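PEPTIDE N-myristoyltransferase (Saccharomyces cerevisiae, PDB 1IIC) catalyses the transfer of the myristoyl group from myristoyl-CoA to the N-terminal glycine of peptide and protein substrates. Local coordinates at residues 237-242 with 259-264; 203-206 with 212-215. One frame throughout, in Å; residues are numbered along the deposited sequence.

Interaction 1: 237-242 with 259-264; sequences DQVFEL and EEFEHN
F240 meets F261 in an offset edge-to-face stack. The edge of the F240 ring points at the face of F261. The planes stand at 78° and the centroids lie 5.5 Å apart. The closest touch is F240 CD1 to F261 CG, 3.6 Å. F240 CA also lies over one face of the F261 ring. F261 has CG anti to its backbone N (chi1 -173°), and this carries the ring across to helix 236-247. There V239 CG1 comes obliquely to F261 CZ at 3.7 Å, nearly as close. This is the buried side: V239 also packs on I290 and F293 of strand 290-303. F243 and F265 meet the F261 ring too, in a small cluster of rings where helices 236-247 and 258-265 meet. Toward solvent the contact ends at F240, which is partly exposed. Beyond the stack, D237 OD1 and K258 NZ form a salt bridge, a polar tie between the same two helices. With an alanine at F261, the edge of F240 and V239 CG1 would probably lose the ring they pack on, leaving a gap between the helices. The contact itself is wholly apolar, so it rests on shape and on the weak attraction of ring hydrogens for a pi face.

Interaction 2: 203-206 with 212-215; sequences GLPD and DMIA
The P205 ring meets the M213 side chain at its CD corner. M213 CE lies 3.6 Å from P205 CD, and M213 SD stands further off, at 4.2 Å from the same P205 CD. The flat G203 carbonyl group comes near as well. Its O atom is 4.2 Å from M213 CE, a loose approach. This edge of the contact, at G203 and P205, is exposed. L204 completes the contact: its CD1 comes to M213 CG at 3.8 Å. L204 sets out across the helix, but the end of its side chain comes nearer. M213 is bent at chi2 and chi3 (-59° and -76°). These two bends turn SD and CE to the proline and leave CG to the leucine. The loop after helix 193-198 thus lies against helix 210-217, in the C-terminal half of the N-myristoyltransferase fold, whose two halves belong to the acetyltransferase clan. Near the start of helix 210-217, D212 OD2 takes a hydrogen bond from T209 N. Helix 193-198 joins in on both sides of the contact: L204 touches Y197, and M213 touches W193.

Interaction 1 is a buried contact and interaction 2 a surface one. Their centres are about 41 Å apart and they do not touch. In the chain they follow in series: 203-206 with 212-215 is complete before 237-242 begins. They share no helix. Interaction 1 joins two helices, 236-247 and 258-265, beside strand 290-303. Interaction 2 lays a loop against the helix that follows it, 210-217. Both are apolar and lie in the C-terminal half of the enzyme. The chemistry differs with depth. The deeper contact uses aromatic rings with a defined mutual angle. The outer one uses a bent thioether chain against proline and leucine, and buries somewhat less surface, 118 against 161 Å².

Interaction 1: 237-242 with 259-264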
# COMPACT_ATOMS: atom_id res chain seq x y z
N ASP A 237 -3.94 2.69 -23.05
CA ASP A 237 -2.77 3.30 -23.66
C ASP A 237 -2.55 4.74 -23.19
O ASP A 237 -1.45 5.08 -22.77
CB ASP A 237 -2.83 3.25 -25.20
CG ASP A 237 -2.62 1.84 -25.75
OD1 ASP A 237 -1.82 1.07 -25.16
OD2 ASP A 237 -3.24 1.51 -26.78
N GLN A 238 -3.58 5.58 -23.25
CA GLN A 238 -3.44 6.97 -22.81
C GLN A 238 -3.16 7.12 -21.32
O GLN A 238 -2.24 7.83 -20.92
CB GLN A 238 -4.70 7.78 -23.11
CG GLN A 238 -4.77 8.37 -24.50
CD GLN A 238 -5.81 9.47 -24.58
OE1 GLN A 238 -5.59 10.59 -24.10
NE2 GLN A 238 -6.95 9.15 -25.17
N VAL A 239 -3.97 6.46 -20.50
CA VAL A 239 -3.82 6.57 -19.05
C VAL A 239 -2.45 6.11 -18.61
O VAL A 239 -1.82 6.73 -17.76
CB VAL A 239 -4.90 5.74 -18.30
CG1 VAL A 239 -4.70 5.86 -16.80
CG2 VAL A 239 -6.28 6.24 -18.69
N PHE A 240 -1.97 5.03 -19.22
CA PHE A 240 -0.67 4.47 -18.88
C PHE A 240 0.46 5.44 -19.11
O PHE A 240 1.37 5.56 -18.29
CB PHE A 240 -0.43 3.20 -19.70
CG PHE A 240 0.88 2.53 -19.41
CD1 PHE A 240 1.09 1.85 -18.20
CD2 PHE A 240 1.92 2.56 -20.34
CE1 PHE A 240 2.29 1.21 -17.94
CE2 PHE A 240 3.13 1.92 -20.08
CZ PHE A 240 3.31 1.24 -18.87
N GLU A 241 0.43 6.14 -20.25
CA GLU A 241 1.47 7.10 -20.58
C GLU A 241 1.35 8.32 -19.67
O GLU A 241 2.35 8.89 -19.23
CB GLU A 241 1.37 7.50 -22.05
CG GLU A 241 2.71 7.73 -22.72
CD GLU A 241 3.50 6.44 -22.93
OE1 GLU A 241 4.75 6.50 -22.92
OE2 GLU A 241 2.88 5.38 -23.13
N LEU A 242 0.12 8.74 -19.41
CA LEU A 242 -0.11 9.89 -18.54
C LEU A 242 0.44 9.55 -17.15
O LEU A 242 1.10 10.37 -16.51
CB LEU A 242 -1.62 10.17 -18.42
CG LEU A 242 -2.03 11.18 -17.34
CD1 LEU A 242 -1.43 12.53 -17.65
CD2 LEU A 242 -3.56 11.27 -17.28
N GLU A 259 0.63 -4.33 -19.14
CA GLU A 259 -0.09 -5.49 -18.66
C GLU A 259 -0.32 -5.39 -17.15
O GLU A 259 -1.45 -5.51 -16.69
CB GLU A 259 0.70 -6.75 -19.00
CG GLU A 259 0.09 -8.03 -18.50
CD GLU A 259 0.90 -9.24 -18.92
OE1 GLU A 259 2.15 -9.15 -18.87
OE2 GLU A 259 0.29 -10.27 -19.28
N GLU A 260 0.74 -5.16 -16.40
CA GLU A 260 0.63 -5.03 -14.95
C GLU A 260 -0.32 -3.89 -14.63
O GLU A 260 -1.21 -4.03 -13.79
CB GLU A 260 1.99 -4.74 -14.32
CG GLU A 260 2.96 -5.89 -14.47
CD GLU A 260 4.37 -5.54 -14.04
OE1 GLU A 260 5.20 -6.47 -13.91
OE2 GLU A 260 4.66 -4.34 -13.85
N PHE A 261 -0.14 -2.77 -15.32
CA PHE A 261 -0.98 -1.60 -15.10
C PHE A 261 -2.45 -1.92 -15.27
O PHE A 261 -3.27 -1.56 -14.43
CB PHE A 261 -0.60 -0.48 -16.06
CG PHE A 261 -1.31 0.81 -15.78
CD1 PHE A 261 -0.76 1.76 -14.92
CD2 PHE A 261 -2.57 1.05 -16.33
CE1 PHE A 261 -1.45 2.94 -14.61
CE2 PHE A 261 -3.27 2.22 -16.02
CZ PHE A 261 -2.71 3.16 -15.16
N GLU A 262 -2.78 -2.60 -16.36
CA GLU A 262 -4.17 -2.94 -16.63
C GLU A 262 -4.73 -3.91 -15.59
O GLU A 262 -5.86 -3.76 -15.13
CB GLU A 262 -4.30 -3.53 -18.04
CG GLU A 262 -5.71 -3.94 -18.38
CD GLU A 262 -5.92 -4.12 -19.87
OE1 GLU A 262 -7.02 -4.56 -20.26
OE2 GLU A 262 -4.98 -3.82 -20.64
N HIS A 263 -3.95 -4.91 -15.22
CA HIS A 263 -4.42 -5.86 -14.22
C HIS A 263 -4.67 -5.16 -12.89
O HIS A 263 -5.63 -5.45 -12.17
CB HIS A 263 -3.39 -6.97 -13.99
CG HIS A 263 -3.68 -7.79 -12.78
ND1 HIS A 263 -4.61 -8.82 -12.78
CD2 HIS A 263 -3.27 -7.67 -11.49
CE1 HIS A 263 -4.75 -9.29 -11.55
NE2 HIS A 263 -3.95 -8.60 -10.75
N ASN A 264 -3.80 -4.21 -12.57
CA ASN A 264 -3.88 -3.50 -11.30
C ASN A 264 -4.98 -2.45 -11.20
O ASN A 264 -5.47 -2.17 -10.10
CB ASN A 264 -2.53 -2.85 -11.02
CG ASN A 264 -2.25 -2.71 -9.54
OD1 ASN A 264 -1.71 -1.70 -9.09
ND2 ASN A 264 -2.61 -3.73 -8.78

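Interaction 2: 203-206 with 212-215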
# COMPACT_ATOMS: atom_id res chain seq x y z
N GLY A 203 -12.93 10.53 17.53
CA GLY A 203 -13.43 11.11 18.76
C GLY A 203 -14.36 12.29 18.55
O GLY A 203 -14.73 12.62 17.42
N LEU A 204 -14.75 12.91 19.65
CA LEU A 204 -15.63 14.07 19.64
C LEU A 204 -14.93 15.11 20.51
O LEU A 204 -15.09 15.13 21.73
CB LEU A 204 -16.99 13.70 20.25
CG LEU A 204 -18.03 14.81 20.46
CD1 LEU A 204 -18.31 15.54 19.15
CD2 LEU A 204 -19.31 14.19 21.00
N PRO A 205 -14.11 15.97 19.88
CA PRO A 205 -13.37 17.01 20.60
C PRO A 205 -14.23 17.83 21.57
O PRO A 205 -15.39 18.12 21.28
CB PRO A 205 -12.79 17.86 19.47
CG PRO A 205 -12.58 16.87 18.39
CD PRO A 205 -13.87 16.07 18.43
N ASP A 206 -13.65 18.19 22.71
CA ASP A 206 -14.37 18.98 23.71
C ASP A 206 -14.86 20.26 23.05
O ASP A 206 -14.13 20.89 22.28
CB ASP A 206 -13.45 19.34 24.88
CG ASP A 206 -12.84 18.12 25.55
OD1 ASP A 206 -13.60 17.24 25.99
OD2 ASP A 206 -11.60 18.06 25.65
N ASP A 212 -21.89 19.18 14.95
CA ASP A 212 -20.82 20.01 14.37
C ASP A 212 -20.05 19.15 13.40
O ASP A 212 -19.86 19.50 12.24
CB ASP A 212 -19.81 20.48 15.42
CG ASP A 212 -20.42 21.31 16.50
OD1 ASP A 212 -21.36 22.09 16.20
OD2 ASP A 212 -19.95 21.21 17.65
N MET A 213 -19.60 18.01 13.92
CA MET A 213 -18.80 17.04 13.21
C MET A 213 -19.44 16.49 11.95
O MET A 213 -18.81 16.44 10.89
CB MET A 213 -18.46 15.90 14.17
CG MET A 213 -17.91 16.38 15.51
SD MET A 213 -16.40 17.39 15.37
CE MET A 213 -15.18 16.10 15.05
N ILE A 214 -20.69 16.08 12.06
CA ILE A 214 -21.42 15.54 10.92
C ILE A 214 -21.51 16.57 9.79
O ILE A 214 -21.24 16.26 8.63
CB ILE A 214 -22.83 15.11 11.34
CG1 ILE A 214 -22.73 13.92 12.31
CG2 ILE A 214 -23.67 14.76 10.12
CD1 ILE A 214 -24.06 13.49 12.92
N ALA A 215 -21.88 17.80 10.13
CA ALA A 215 -21.99 18.86 9.13
C ALA A 215 -20.62 19.19 8.55
O ALA A 215 -20.47 19.40 7.35
CB ALA A 215 -22.61 20.11 9.76